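Local coordinates for protein phenylacetaldehyde dehydrogenase (Burkholderia cenocepacia, PDB 4O5H) that probably oxidises phenylacetaldehyde to phenylacetate with NAD+ as cofactor, as a member of the aldehyde dehydrogenase family, at residues Ala102-Ala107 with Ile224-Phe229; Glu106-Glu111 with Ala217-Glu222; Glu111-Glu116 with Lys122-Ala127; Ala133-Cys138 with Met190-Ile195. All blocks are in the same frame, centred on the assembly; numbering follows the deposited sequence.

Contact 1 of 4, residues Ala102-Ala107 with Ile224-Phe229. With EDO (1,2-ethanediol), chain H.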
loop_
_atom_site.group_PDB
_atom_site.type_symbol
_atom_site.label_atom_id
_atom_site.label_comp_id
_atom_site.label_asym_id
_atom_site.label_seq_id
_atom_site.Cartn_x
_atom_site.Cartn_y
_atom_site.Cartn_z
ATOM N N ALA A 102 20.038 1.564 -20.324
ATOM C CA ALA A 102 20.782 2.580 -19.607
ATOM C C ALA A 102 21.926 3.182 -20.455
ATOM O O ALA A 102 22.138 4.389 -20.441
ATOM C CB ALA A 102 21.334 2.024 -18.302
ATOM N N ASP A 103 22.658 2.332 -21.168
ATOM C CA ASP A 103 23.699 2.829 -22.075
ATOM C C ASP A 103 23.131 3.705 -23.206
ATOM O O ASP A 103 23.721 4.717 -23.553
ATOM C CB ASP A 103 24.459 1.663 -22.689
ATOM C CG ASP A 103 25.438 1.013 -21.723
ATOM O OD1 ASP A 103 25.857 1.659 -20.732
ATOM O OD2 ASP A 103 25.836 -0.162 -22.018
ATOM N N LEU A 104 22.000 3.297 -23.788
ATOM C CA LEU A 104 21.378 4.076 -24.848
ATOM C C LEU A 104 20.959 5.461 -24.354
ATOM O O LEU A 104 21.084 6.422 -25.090
ATOM C CB LEU A 104 20.178 3.339 -25.445
ATOM C CG LEU A 104 20.467 2.114 -26.312
ATOM C CD1 LEU A 104 19.185 1.389 -26.652
ATOM C CD2 LEU A 104 21.147 2.509 -27.618
ATOM N N ILE A 105 20.467 5.554 -23.118
ATOM C CA ILE A 105 20.099 6.849 -22.548
ATOM C C ILE A 105 21.348 7.743 -22.432
ATOM O O ILE A 105 21.340 8.870 -22.891
ATOM C CB ILE A 105 19.397 6.704 -21.194
ATOM C CG1 ILE A 105 18.006 6.056 -21.412
ATOM C CG2 ILE A 105 19.295 8.047 -20.477
ATOM C CD1 ILE A 105 17.384 5.514 -20.138
ATOM N N GLU A 106 22.413 7.176 -21.861
ATOM C CA GLU A 106 23.660 7.878 -21.752
ATOM C C GLU A 106 24.232 8.280 -23.112
ATOM O O GLU A 106 24.779 9.358 -23.239
ATOM C CB GLU A 106 24.658 7.043 -20.954
ATOM C CG GLU A 106 24.289 7.020 -19.461
ATOM C CD GLU A 106 25.116 6.073 -18.620
ATOM O OE1 GLU A 106 25.888 5.263 -19.152
ATOM O OE2 GLU A 106 24.972 6.109 -17.388
ATOM N N ALA A 107 24.096 7.403 -24.113
ATOM C CA ALA A 107 24.648 7.709 -25.451
ATOM C C ALA A 107 23.910 8.876 -26.083
ATOM O O ALA A 107 24.439 9.543 -26.934
ATOM C CB ALA A 107 24.600 6.465 -26.370
ATOM N N ILE A 224 13.604 2.239 -25.816
ATOM C CA ILE A 224 13.128 0.973 -25.278
ATOM C C ILE A 224 12.999 -0.058 -26.406
ATOM O O ILE A 224 13.482 -1.207 -26.261
ATOM C CB ILE A 224 11.815 1.162 -24.513
ATOM C CG1 ILE A 224 12.086 1.842 -23.169
ATOM C CG2 ILE A 224 11.081 -0.161 -24.304
ATOM C CD1 ILE A 224 10.848 2.324 -22.433
ATOM N N GLN A 225 12.453 0.360 -27.558
ATOM C CA GLN A 225 12.392 -0.534 -28.699
ATOM C C GLN A 225 13.789 -0.860 -29.151
ATOM O O GLN A 225 14.094 -2.015 -29.452
ATOM C CB GLN A 225 11.635 0.067 -29.888
ATOM C CG GLN A 225 10.186 0.278 -29.636
ATOM C CD GLN A 225 9.412 0.434 -30.953
ATOM O OE1 GLN A 225 9.846 1.145 -31.882
ATOM N NE2 GLN A 225 8.274 -0.239 -31.033
ATOM N N ALA A 226 14.656 0.150 -29.202
ATOM C CA ALA A 226 16.011 -0.088 -29.700
ATOM C C ALA A 226 16.784 -1.048 -28.785
ATOM O O ALA A 226 17.653 -1.784 -29.244
ATOM C CB ALA A 226 16.733 1.219 -29.869
ATOM N N ALA A 227 16.455 -1.039 -27.490
ATOM C CA ALA A 227 17.110 -1.913 -26.530
ATOM C C ALA A 227 16.681 -3.378 -26.660
ATOM O O ALA A 227 17.409 -4.253 -26.272
ATOM C CB ALA A 227 16.913 -1.419 -25.097
ATOM N N GLY A 228 15.550 -3.627 -27.292
ATOM C CA GLY A 228 15.104 -4.958 -27.627
ATOM C C GLY A 228 13.978 -5.487 -26.743
ATOM O O GLY A 228 13.676 -6.655 -26.778
ATOM N N PHE A 229 13.281 -4.621 -26.008
ATOM C CA PHE A 229 12.149 -5.130 -25.196
ATOM C C PHE A 229 11.017 -5.660 -26.069
ATOM O O PHE A 229 10.706 -5.069 -27.057
ATOM C CB PHE A 229 11.645 -4.066 -24.252
ATOM C CG PHE A 229 12.609 -3.783 -23.107
ATOM C CD1 PHE A 229 12.546 -4.527 -21.944
ATOM C CD2 PHE A 229 13.590 -2.795 -23.222
ATOM C CE1 PHE A 229 13.427 -4.293 -20.902
ATOM C CE2 PHE A 229 14.504 -2.574 -22.201
ATOM C CZ PHE A 229 14.406 -3.303 -21.031
HETATM C C1 EDO H . 28.261 -0.704 -19.586
HETATM O O1 EDO H . 26.924 -1.256 -19.558
HETATM C C2 EDO H . 28.446 0.532 -18.680
HETATM O O2 EDO H . 28.786 1.778 -19.372
#

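Contact 2 of 4, residues Glu106-Glu111 with Ala217-Glu222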
loop_
_atom_site.group_PDB
_atom_site.type_symbol
_atom_site.label_atom_id
_atom_site.label_comp_id
_atom_site.label_asym_id
_atom_site.label_seq_id
_atom_site.Cartn_x
_atom_site.Cartn_y
_atom_site.Cartn_z
ATOM N N GLU A 106 22.413 7.176 -21.861
ATOM C CA GLU A 106 23.660 7.878 -21.752
ATOM C C GLU A 106 24.232 8.280 -23.112
ATOM O O GLU A 106 24.779 9.358 -23.239
ATOM C CB GLU A 106 24.658 7.043 -20.954
ATOM C CG GLU A 106 24.289 7.020 -19.461
ATOM C CD GLU A 106 25.116 6.073 -18.620
ATOM O OE1 GLU A 106 25.888 5.263 -19.152
ATOM O OE2 GLU A 106 24.972 6.109 -17.388
ATOM N N ALA A 107 24.096 7.403 -24.113
ATOM C CA ALA A 107 24.648 7.709 -25.451
ATOM C C ALA A 107 23.910 8.876 -26.083
ATOM O O ALA A 107 24.439 9.543 -26.934
ATOM C CB ALA A 107 24.600 6.465 -26.370
ATOM N N ASN A 108 22.658 9.085 -25.701
ATOM C CA ASN A 108 21.840 10.116 -26.300
ATOM C C ASN A 108 21.433 11.178 -25.280
ATOM O O ASN A 108 20.381 11.793 -25.397
ATOM C CB ASN A 108 20.594 9.467 -26.924
ATOM C CG ASN A 108 20.947 8.553 -28.094
ATOM O OD1 ASN A 108 21.199 9.022 -29.183
ATOM N ND2 ASN A 108 20.989 7.250 -27.843
ATOM N N ALA A 109 22.301 11.406 -24.307
ATOM C CA ALA A 109 21.998 12.253 -23.162
ATOM C C ALA A 109 21.790 13.729 -23.519
ATOM O O ALA A 109 20.867 14.358 -23.020
ATOM C CB ALA A 109 23.094 12.105 -22.117
ATOM N N ARG A 110 22.605 14.292 -24.396
ATOM C CA ARG A 110 22.423 15.724 -24.751
ATOM C C ARG A 110 21.095 15.964 -25.466
ATOM O O ARG A 110 20.372 16.888 -25.136
ATOM C CB ARG A 110 23.558 16.229 -25.624
ATOM C CG ARG A 110 23.398 17.660 -26.048
ATOM C CD ARG A 110 23.382 18.637 -24.860
ATOM N NE ARG A 110 23.054 19.989 -25.305
ATOM C CZ ARG A 110 23.244 21.087 -24.583
ATOM N NH1 ARG A 110 23.714 21.002 -23.366
ATOM N NH2 ARG A 110 22.968 22.279 -25.086
ATOM N N GLU A 111 20.752 15.087 -26.421
ATOM C CA GLU A 111 19.479 15.212 -27.100
ATOM C C GLU A 111 18.295 15.125 -26.118
ATOM O O GLU A 111 17.378 15.915 -26.162
ATOM C CB GLU A 111 19.323 14.085 -28.143
ATOM C CG GLU A 111 17.987 14.135 -28.847
ATOM C CD GLU A 111 17.727 12.902 -29.691
ATOM O OE1 GLU A 111 18.618 12.009 -29.770
ATOM O OE2 GLU A 111 16.606 12.820 -30.215
ATOM N N ALA A 217 9.275 11.163 -22.895
ATOM C CA ALA A 217 8.726 9.803 -22.741
ATOM C C ALA A 217 8.575 9.094 -24.092
ATOM O O ALA A 217 8.910 7.930 -24.206
ATOM C CB ALA A 217 7.398 9.844 -22.019
ATOM N N LEU A 218 8.140 9.830 -25.118
ATOM C CA LEU A 218 8.067 9.288 -26.454
ATOM C C LEU A 218 9.464 8.920 -26.954
ATOM O O LEU A 218 9.614 7.870 -27.541
ATOM C CB LEU A 218 7.348 10.230 -27.440
ATOM C CG LEU A 218 5.859 10.469 -27.061
ATOM C CD1 LEU A 218 5.223 11.435 -28.021
ATOM C CD2 LEU A 218 5.070 9.158 -27.049
ATOM N N ARG A 219 10.463 9.752 -26.713
ATOM C CA ARG A 219 11.816 9.426 -27.178
ATOM C C ARG A 219 12.345 8.220 -26.420
ATOM O O ARG A 219 12.970 7.363 -27.003
ATOM C CB ARG A 219 12.760 10.638 -27.055
ATOM C CG ARG A 219 14.159 10.396 -27.620
ATOM C CD ARG A 219 14.180 10.235 -29.126
ATOM N NE ARG A 219 15.587 10.207 -29.576
ATOM C CZ ARG A 219 16.232 9.147 -30.037
ATOM N NH1 ARG A 219 15.616 7.984 -30.239
ATOM N NH2 ARG A 219 17.511 9.254 -30.301
ATOM N N LEU A 220 12.031 8.123 -25.146
ATOM C CA LEU A 220 12.400 6.975 -24.339
ATOM C C LEU A 220 11.751 5.696 -24.884
ATOM O O LEU A 220 12.391 4.685 -24.950
ATOM C CB LEU A 220 11.996 7.166 -22.877
ATOM C CG LEU A 220 12.273 5.989 -21.938
ATOM C CD1 LEU A 220 13.759 5.725 -21.766
ATOM C CD2 LEU A 220 11.651 6.275 -20.610
ATOM N N GLY A 221 10.526 5.786 -25.357
ATOM C CA GLY A 221 9.874 4.668 -26.099
ATOM C C GLY A 221 10.679 4.137 -27.256
ATOM O O GLY A 221 10.824 2.945 -27.408
ATOM N N GLU A 222 11.250 5.046 -28.047
ATOM C CA GLU A 222 12.148 4.683 -29.148
ATOM C C GLU A 222 13.372 3.918 -28.613
ATOM O O GLU A 222 13.772 2.890 -29.196
ATOM C CB GLU A 222 12.595 5.913 -29.914
ATOM C CG GLU A 222 11.424 6.685 -30.556
ATOM C CD GLU A 222 11.879 7.851 -31.407
ATOM O OE1 GLU A 222 13.093 8.076 -31.527
ATOM O OE2 GLU A 222 11.015 8.555 -31.978
#

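Contact 3 of 4, residues Glu111-Glu116 with Lys122-Ala127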
loop_
_atom_site.group_PDB
_atom_site.type_symbol
_atom_site.label_atom_id
_atom_site.label_comp_id
_atom_site.label_asym_id
_atom_site.label_seq_id
_atom_site.Cartn_x
_atom_site.Cartn_y
_atom_site.Cartn_z
ATOM N N GLU A 111 20.752 15.087 -26.421
ATOM C CA GLU A 111 19.479 15.212 -27.100
ATOM C C GLU A 111 18.295 15.125 -26.118
ATOM O O GLU A 111 17.378 15.915 -26.162
ATOM C CB GLU A 111 19.323 14.085 -28.143
ATOM C CG GLU A 111 17.987 14.135 -28.847
ATOM C CD GLU A 111 17.727 12.902 -29.691
ATOM O OE1 GLU A 111 18.618 12.009 -29.770
ATOM O OE2 GLU A 111 16.606 12.820 -30.215
ATOM N N LEU A 112 18.334 14.145 -25.232
ATOM C CA LEU A 112 17.278 14.023 -24.221
ATOM C C LEU A 112 17.182 15.236 -23.342
ATOM O O LEU A 112 16.080 15.681 -23.010
ATOM C CB LEU A 112 17.505 12.768 -23.364
ATOM C CG LEU A 112 17.194 11.424 -24.095
ATOM C CD1 LEU A 112 17.760 10.238 -23.339
ATOM C CD2 LEU A 112 15.713 11.277 -24.263
ATOM N N ALA A 113 18.323 15.809 -22.988
ATOM C CA ALA A 113 18.351 17.031 -22.173
ATOM C C ALA A 113 17.757 18.214 -22.909
ATOM O O ALA A 113 17.003 18.983 -22.339
ATOM C CB ALA A 113 19.763 17.359 -21.740
ATOM N N GLU A 114 18.078 18.353 -24.186
ATOM C CA GLU A 114 17.499 19.443 -25.002
ATOM C C GLU A 114 15.966 19.290 -25.121
ATOM O O GLU A 114 15.222 20.262 -24.976
ATOM C CB GLU A 114 18.156 19.480 -26.402
ATOM C CG GLU A 114 19.627 19.917 -26.324
ATOM C CD GLU A 114 20.348 20.014 -27.646
ATOM O OE1 GLU A 114 19.793 19.621 -28.700
ATOM O OE2 GLU A 114 21.511 20.499 -27.607
ATOM N N ILE A 115 15.514 18.074 -25.384
ATOM C CA ILE A 115 14.097 17.838 -25.504
ATOM C C ILE A 115 13.450 18.223 -24.188
ATOM O O ILE A 115 12.414 18.900 -24.157
ATOM C CB ILE A 115 13.798 16.332 -25.823
ATOM C CG1 ILE A 115 14.272 16.007 -27.212
ATOM C CG2 ILE A 115 12.317 16.022 -25.660
ATOM C CD1 ILE A 115 14.353 14.529 -27.523
ATOM N N GLU A 116 14.035 17.762 -23.093
ATOM C CA GLU A 116 13.454 18.020 -21.789
ATOM C C GLU A 116 13.436 19.512 -21.475
ATOM O O GLU A 116 12.431 20.036 -20.951
ATOM C CB GLU A 116 14.220 17.283 -20.703
ATOM C CG GLU A 116 13.465 17.166 -19.407
ATOM C CD GLU A 116 12.517 15.971 -19.382
ATOM O OE1 GLU A 116 11.719 15.810 -20.347
ATOM O OE2 GLU A 116 12.605 15.187 -18.428
ATOM N N LYS A 122 13.155 23.605 -17.859
ATOM C CA LYS A 122 14.300 23.617 -16.983
ATOM C C LYS A 122 15.645 23.831 -17.722
ATOM O O LYS A 122 15.770 23.561 -18.910
ATOM C CB LYS A 122 14.373 22.349 -16.141
ATOM C CG LYS A 122 14.673 21.065 -16.925
ATOM C CD LYS A 122 14.748 19.885 -15.962
ATOM C CE LYS A 122 13.365 19.527 -15.454
ATOM N NZ LYS A 122 13.430 18.636 -14.248
ATOM N N PRO A 123 16.657 24.345 -16.991
ATOM C CA PRO A 123 17.972 24.530 -17.620
ATOM C C PRO A 123 18.510 23.227 -18.223
ATOM O O PRO A 123 18.541 22.184 -17.553
ATOM C CB PRO A 123 18.845 25.002 -16.473
ATOM C CG PRO A 123 17.886 25.658 -15.508
ATOM C CD PRO A 123 16.652 24.786 -15.591
ATOM N N VAL A 124 18.937 23.309 -19.475
ATOM C CA VAL A 124 19.430 22.159 -20.184
ATOM C C VAL A 124 20.635 21.511 -19.467
ATOM O O VAL A 124 20.790 20.292 -19.474
ATOM C CB VAL A 124 19.770 22.496 -21.641
ATOM C CG1 VAL A 124 20.972 23.441 -21.748
ATOM C CG2 VAL A 124 20.013 21.229 -22.441
ATOM N N MET A 125 21.465 22.317 -18.834
ATOM C CA MET A 125 22.629 21.759 -18.141
ATOM C C MET A 125 22.198 20.886 -16.956
ATOM O O MET A 125 22.874 19.921 -16.622
ATOM C CB MET A 125 23.594 22.864 -17.699
ATOM C CG MET A 125 24.374 23.549 -18.844
ATOM S SD MET A 125 25.448 24.918 -18.259
ATOM C CE MET A 125 26.227 24.111 -16.824
ATOM N N VAL A 126 21.119 21.266 -16.287
ATOM C CA VAL A 126 20.643 20.523 -15.145
ATOM C C VAL A 126 19.928 19.291 -15.630
ATOM O O VAL A 126 20.114 18.207 -15.068
ATOM C CB VAL A 126 19.715 21.375 -14.248
ATOM C CG1 VAL A 126 19.210 20.575 -13.084
ATOM C CG2 VAL A 126 20.449 22.616 -13.699
ATOM N N ALA A 127 19.100 19.425 -16.668
ATOM C CA ALA A 127 18.454 18.272 -17.302
ATOM C C ALA A 127 19.492 17.211 -17.685
ATOM O O ALA A 127 19.264 16.041 -17.514
ATOM C CB ALA A 127 17.661 18.694 -18.527
#

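Contact 4 of 4, residues Ala133-Cys138 with Met190-Ile195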
loop_
_atom_site.group_PDB
_atom_site.type_symbol
_atom_site.label_atom_id
_atom_site.label_comp_id
_atom_site.label_asym_id
_atom_site.label_seq_id
_atom_site.Cartn_x
_atom_site.Cartn_y
_atom_site.Cartn_z
ATOM N N ALA A 133 21.104 11.788 -16.518
ATOM C CA ALA A 133 22.117 10.921 -15.884
ATOM C C ALA A 133 21.447 9.997 -14.857
ATOM O O ALA A 133 21.730 8.803 -14.827
ATOM C CB ALA A 133 23.191 11.763 -15.218
ATOM N N MET A 134 20.549 10.535 -14.037
ATOM C CA MET A 134 19.898 9.717 -13.032
ATOM C C MET A 134 18.790 8.807 -13.583
ATOM O O MET A 134 18.469 7.802 -12.965
ATOM C CB MET A 134 19.414 10.561 -11.850
ATOM C CG MET A 134 20.568 11.081 -10.977
ATOM S SD MET A 134 21.431 9.708 -10.165
ATOM C CE MET A 134 20.282 9.477 -8.812
ATOM N N ALA A 135 18.211 9.163 -14.717
ATOM C CA ALA A 135 17.290 8.264 -15.411
ATOM C C ALA A 135 18.041 7.029 -15.863
ATOM O O ALA A 135 17.597 5.928 -15.637
ATOM C CB ALA A 135 16.633 8.942 -16.580
ATOM N N ALA A 136 19.170 7.234 -16.503
ATOM C CA ALA A 136 20.019 6.129 -16.912
ATOM C C ALA A 136 20.461 5.282 -15.730
ATOM O O ALA A 136 20.407 4.047 -15.777
ATOM C CB ALA A 136 21.233 6.632 -17.698
ATOM N N GLN A 137 20.919 5.930 -14.665
ATOM C CA GLN A 137 21.374 5.175 -13.517
ATOM C C GLN A 137 20.241 4.399 -12.857
ATOM O O GLN A 137 20.486 3.354 -12.288
ATOM C CB GLN A 137 22.074 6.062 -12.459
ATOM C CG GLN A 137 23.387 6.633 -12.929
ATOM C CD GLN A 137 24.545 5.629 -12.911
ATOM O OE1 GLN A 137 24.362 4.414 -12.770
ATOM N NE2 GLN A 137 25.735 6.142 -13.129
ATOM N N CYS A 138 19.013 4.928 -12.898
ATOM C CA CYS A 138 17.887 4.216 -12.330
ATOM C C CYS A 138 17.678 2.898 -13.068
ATOM O O CYS A 138 17.550 1.863 -12.447
ATOM C CB CYS A 138 16.611 5.039 -12.408
ATOM S SG CYS A 138 15.212 4.248 -11.578
ATOM N N MET A 190 11.011 10.743 -13.808
ATOM C CA MET A 190 9.877 10.104 -13.164
ATOM C C MET A 190 9.420 8.896 -13.985
ATOM O O MET A 190 8.984 7.886 -13.422
ATOM C CB MET A 190 8.704 11.103 -12.966
ATOM C CG MET A 190 8.813 12.272 -11.963
ATOM S SD MET A 190 9.274 11.757 -10.329
ATOM C CE MET A 190 11.072 11.703 -10.484
ATOM N N ALA A 191 9.520 8.970 -15.310
ATOM C CA ALA A 191 9.194 7.829 -16.164
ATOM C C ALA A 191 10.111 6.667 -15.813
ATOM O O ALA A 191 9.670 5.508 -15.698
ATOM C CB ALA A 191 9.336 8.194 -17.643
ATOM N N ALA A 192 11.391 6.970 -15.665
ATOM C CA ALA A 192 12.364 5.945 -15.298
ATOM C C ALA A 192 12.055 5.348 -13.929
ATOM O O ALA A 192 12.102 4.119 -13.753
ATOM C CB ALA A 192 13.764 6.506 -15.325
ATOM N N TRP A 193 11.742 6.201 -12.960
ATOM C CA TRP A 193 11.427 5.697 -11.633
ATOM C C TRP A 193 10.257 4.708 -11.643
ATOM O O TRP A 193 10.261 3.780 -10.863
ATOM C CB TRP A 193 11.068 6.812 -10.700
ATOM C CG TRP A 193 12.201 7.620 -10.278
ATOM C CD1 TRP A 193 13.484 7.554 -10.702
ATOM C CD2 TRP A 193 12.142 8.675 -9.359
ATOM N NE1 TRP A 193 14.231 8.512 -10.097
ATOM C CE2 TRP A 193 13.429 9.202 -9.242
ATOM C CE3 TRP A 193 11.122 9.177 -8.536
ATOM C CZ2 TRP A 193 13.733 10.244 -8.371
ATOM C CZ3 TRP A 193 11.413 10.206 -7.656
ATOM C CH2 TRP A 193 12.716 10.744 -7.601
ATOM N N LYS A 194 9.280 4.898 -12.504
ATOM C CA LYS A 194 8.117 3.993 -12.544
ATOM C C LYS A 194 8.390 2.784 -13.400
ATOM O O LYS A 194 7.912 1.699 -13.120
ATOM C CB LYS A 194 6.894 4.666 -13.151
ATOM C CG LYS A 194 6.455 5.973 -12.533
ATOM C CD LYS A 194 5.982 5.835 -11.135
ATOM C CE LYS A 194 5.099 7.018 -10.753
ATOM N NZ LYS A 194 5.289 7.291 -9.306
ATOM N N ILE A 195 9.065 2.972 -14.513
ATOM C CA ILE A 195 9.236 1.871 -15.476
ATOM C C ILE A 195 10.331 0.889 -15.010
ATOM O O ILE A 195 10.170 -0.306 -15.153
ATOM C CB ILE A 195 9.587 2.428 -16.881
ATOM C CG1 ILE A 195 8.392 3.193 -17.451
ATOM C CG2 ILE A 195 9.999 1.316 -17.846
ATOM C CD1 ILE A 195 8.742 3.974 -18.711
HETATM O O HOH W 1 17.123 8.141 -10.443
#

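Contact 1 of 4, residues Ala102-Ala107 with Ile224-Phe229
One leucine against two consecutive alanines carries the contact between 102-107 and 224-229. Leu104 points its CB toward the other helix, and with CG anti to the carbonyl carbon (chi1 -71°) and an extended second torsion (chi2 172°) it sends CD1 ahead as the only branch that touches. CD1 comes down where Ala226 passes into Ala227: it lies 3.7 Å from Ala227 N, 4.0 Å from Ala226 CB and 3.9 Å from Ala227 CB. Both alanine methyls, on two consecutive residues at the end of the helix, are turned toward the leucine. Leu104 CD1 therefore rests on the Ala226-Ala227 peptide link as well as on the two methyls. Val100 and Leu101 continue the interface between helix 91-107 and helix 215-227, touching Ala227 and Ile224.

Helix 215-227 is closed by a Schellman motif. Gly228, with positive phi (105°), leaves the helix while its N reaches back to Gln225 O at 3.1 Å, supported by weak bonds from Gly228 N and Phe229 N to Ile224 O. Beyond the glycine, Phe229 packs its ring on Leu97 and Met98 of helix 91-107. Ala227 is buried, whereas Ala226 stands at the exposed margin of the contact.

Asp103 belongs to another side of helix 91-107. Its carboxylate holds a 1,2-ethanediol molecule, probably from the crystallisation liquor: EDO O1 donates to Asp103 OD2 at 2.9 Å and EDO O2, weakly, to Asp103 OD1 at 3.2 Å. The same OD1 also forms a salt bridge with Arg140 of helix 124-145.

Contact 2 of 4, residues Glu106-Glu111 with Ala217-Glu222
Arg219 reaches from helix 215-227 to the carboxylate of Glu111, and this side-on salt bridge is the tight part of the contact. NE and NH2 each take one oxygen. NH2 meets OE1 of Glu111 at 3.0 Å in an almost straight bond (170°), on the syn side and within the guanidinium plane, while NE reaches OE2 of Glu111 at 2.9 Å from above the carboxylate plane. The two flat groups are turned 36° apart, and the NE bond is the tilted one. Glu111 gets there as a fully extended chain, CG anti to the backbone N; the arginine instead bends at its second torsion (chi2 68°) and crosses the glutamate nearly at a right angle.

In the fold, the bridge ties the start of helix 109-120, just past its junction with helix 91-107, to helix 215-227. Leu112 and Ile115 pack against the aliphatic part of the arginine, and Phe26 of helix 21-28 touches it too.

Whereas Glu111 is buried, the looser side is made by the partly exposed Glu222 and Asn108. NH1 of Arg219 makes a weak, bent bond to OE1 of Glu222 at 2.8 Å, extending the ion pair into a three-residue network; OE2 of that glutamate is paired with Lys29. Asn108 OD1 lies 3.9 Å from Arg219 NH2, too far for a hydrogen bond; its ND2 bonds to Leu104 O.

Contact 3 of 4, residues Glu111-Glu116 with Lys122-Ala127
Ala113 and Ala127 bring helix 109-120 and the first turn of helix 124-145 together at the buried junction of two consecutive helices, with CA atoms only 5.0 Å apart. The apolar contacts are all made by small groups. Ala113 CB touches Val124 CG2 at 3.9 Å and Ala127 CB at 4.1 Å. Ala127 CB also approaches Glu116 CB at 4.3 Å.

Val124 adds packing of side chain on backbone. Its CG2 lies anti to the backbone N, CG1 having taken the crowded position (chi1 68°), and that CG2 branch rests 3.8 Å from Ala113 O. It also runs beside the aliphatic part of Glu114, Val124 CG2 to Glu114 CG 4.1 Å, the two side chains pointing the same way.

Polar groups are served from outside this interface. Glu114 bonds to Thr23 and Arg110, Glu116 to Ser216 and the backbone N of Leu188, and Lys122 forms a salt bridge with Asp131. Between the two segments, then, the contact is van der Waals in kind, apolar side chain on side chain and on backbone, while the buried carboxylates of Glu114 and Glu116 find their polar partners in other parts of the fold.

Contact 4 of 4, residues Ala133-Cys138 with Met190-Ile195
With SG anti to the backbone N (chi1 -175°), Cys138 extends its thiol toward helix 187-201, while Trp193, whose CB points away, swings its indole back by placing CG anti to the carbonyl carbon (chi1 -73°). The two belong to parallel helices, with segment axes 8.8 Å apart and inclined by only 8°, that pack side by side in the aldehyde dehydrogenase fold. Helix 187-201 follows directly after strand 166-181 of the mixed sheet, and helix 124-145 packs alongside it.

The close packing is done by alanine. Ala192 points its methyl at Ala135, CB to CB 4.0 Å, and the same methyl lies 3.9 Å from Ala135 O, which lets the backbones come near each other. One turn on, Cys138 SG sits 3.8 Å from Trp193 CD1. The sulfur approaches the five-membered ring obliquely, in a sulfur-aromatic contact. Met190 CE lies over one face of the indole, near its rim, and Phe139 packs on Ala192.

Met134 also faces the second subunit, touching Tyr160 of that neighbouring chain. Its carbonyl is joined to the tryptophan by a water at the indole edge: the water accepts from Trp193 NE1 at 2.9 Å and donates to Met134 O at 2.9 Å.

Contacts 1 and 2 lie 8 Å apart between centres and share helix 215-227 and the residues Glu106 and Ala107; contact 2 then passes to helix 109-120. Ile105 CD1 meets Leu220 CD1 at 4.0 Å between them. Glu111 belongs to both contact 2 and contact 3, whose centres are 11 Å apart, and Arg110 NH1 packs on Val124 CG2 at 3.8 Å. Contact 4, its centre 12 Å from those of contacts 1 and 2, joins them through Ala136, which touches Ile105 and Glu106, and through Leu220, which touches Ala191 and Ile195. Near contact 3 the bound sodium ion, at a site formed by Val51, Asp119 and Asp212, is about 9 Å from the Glu116 side chain.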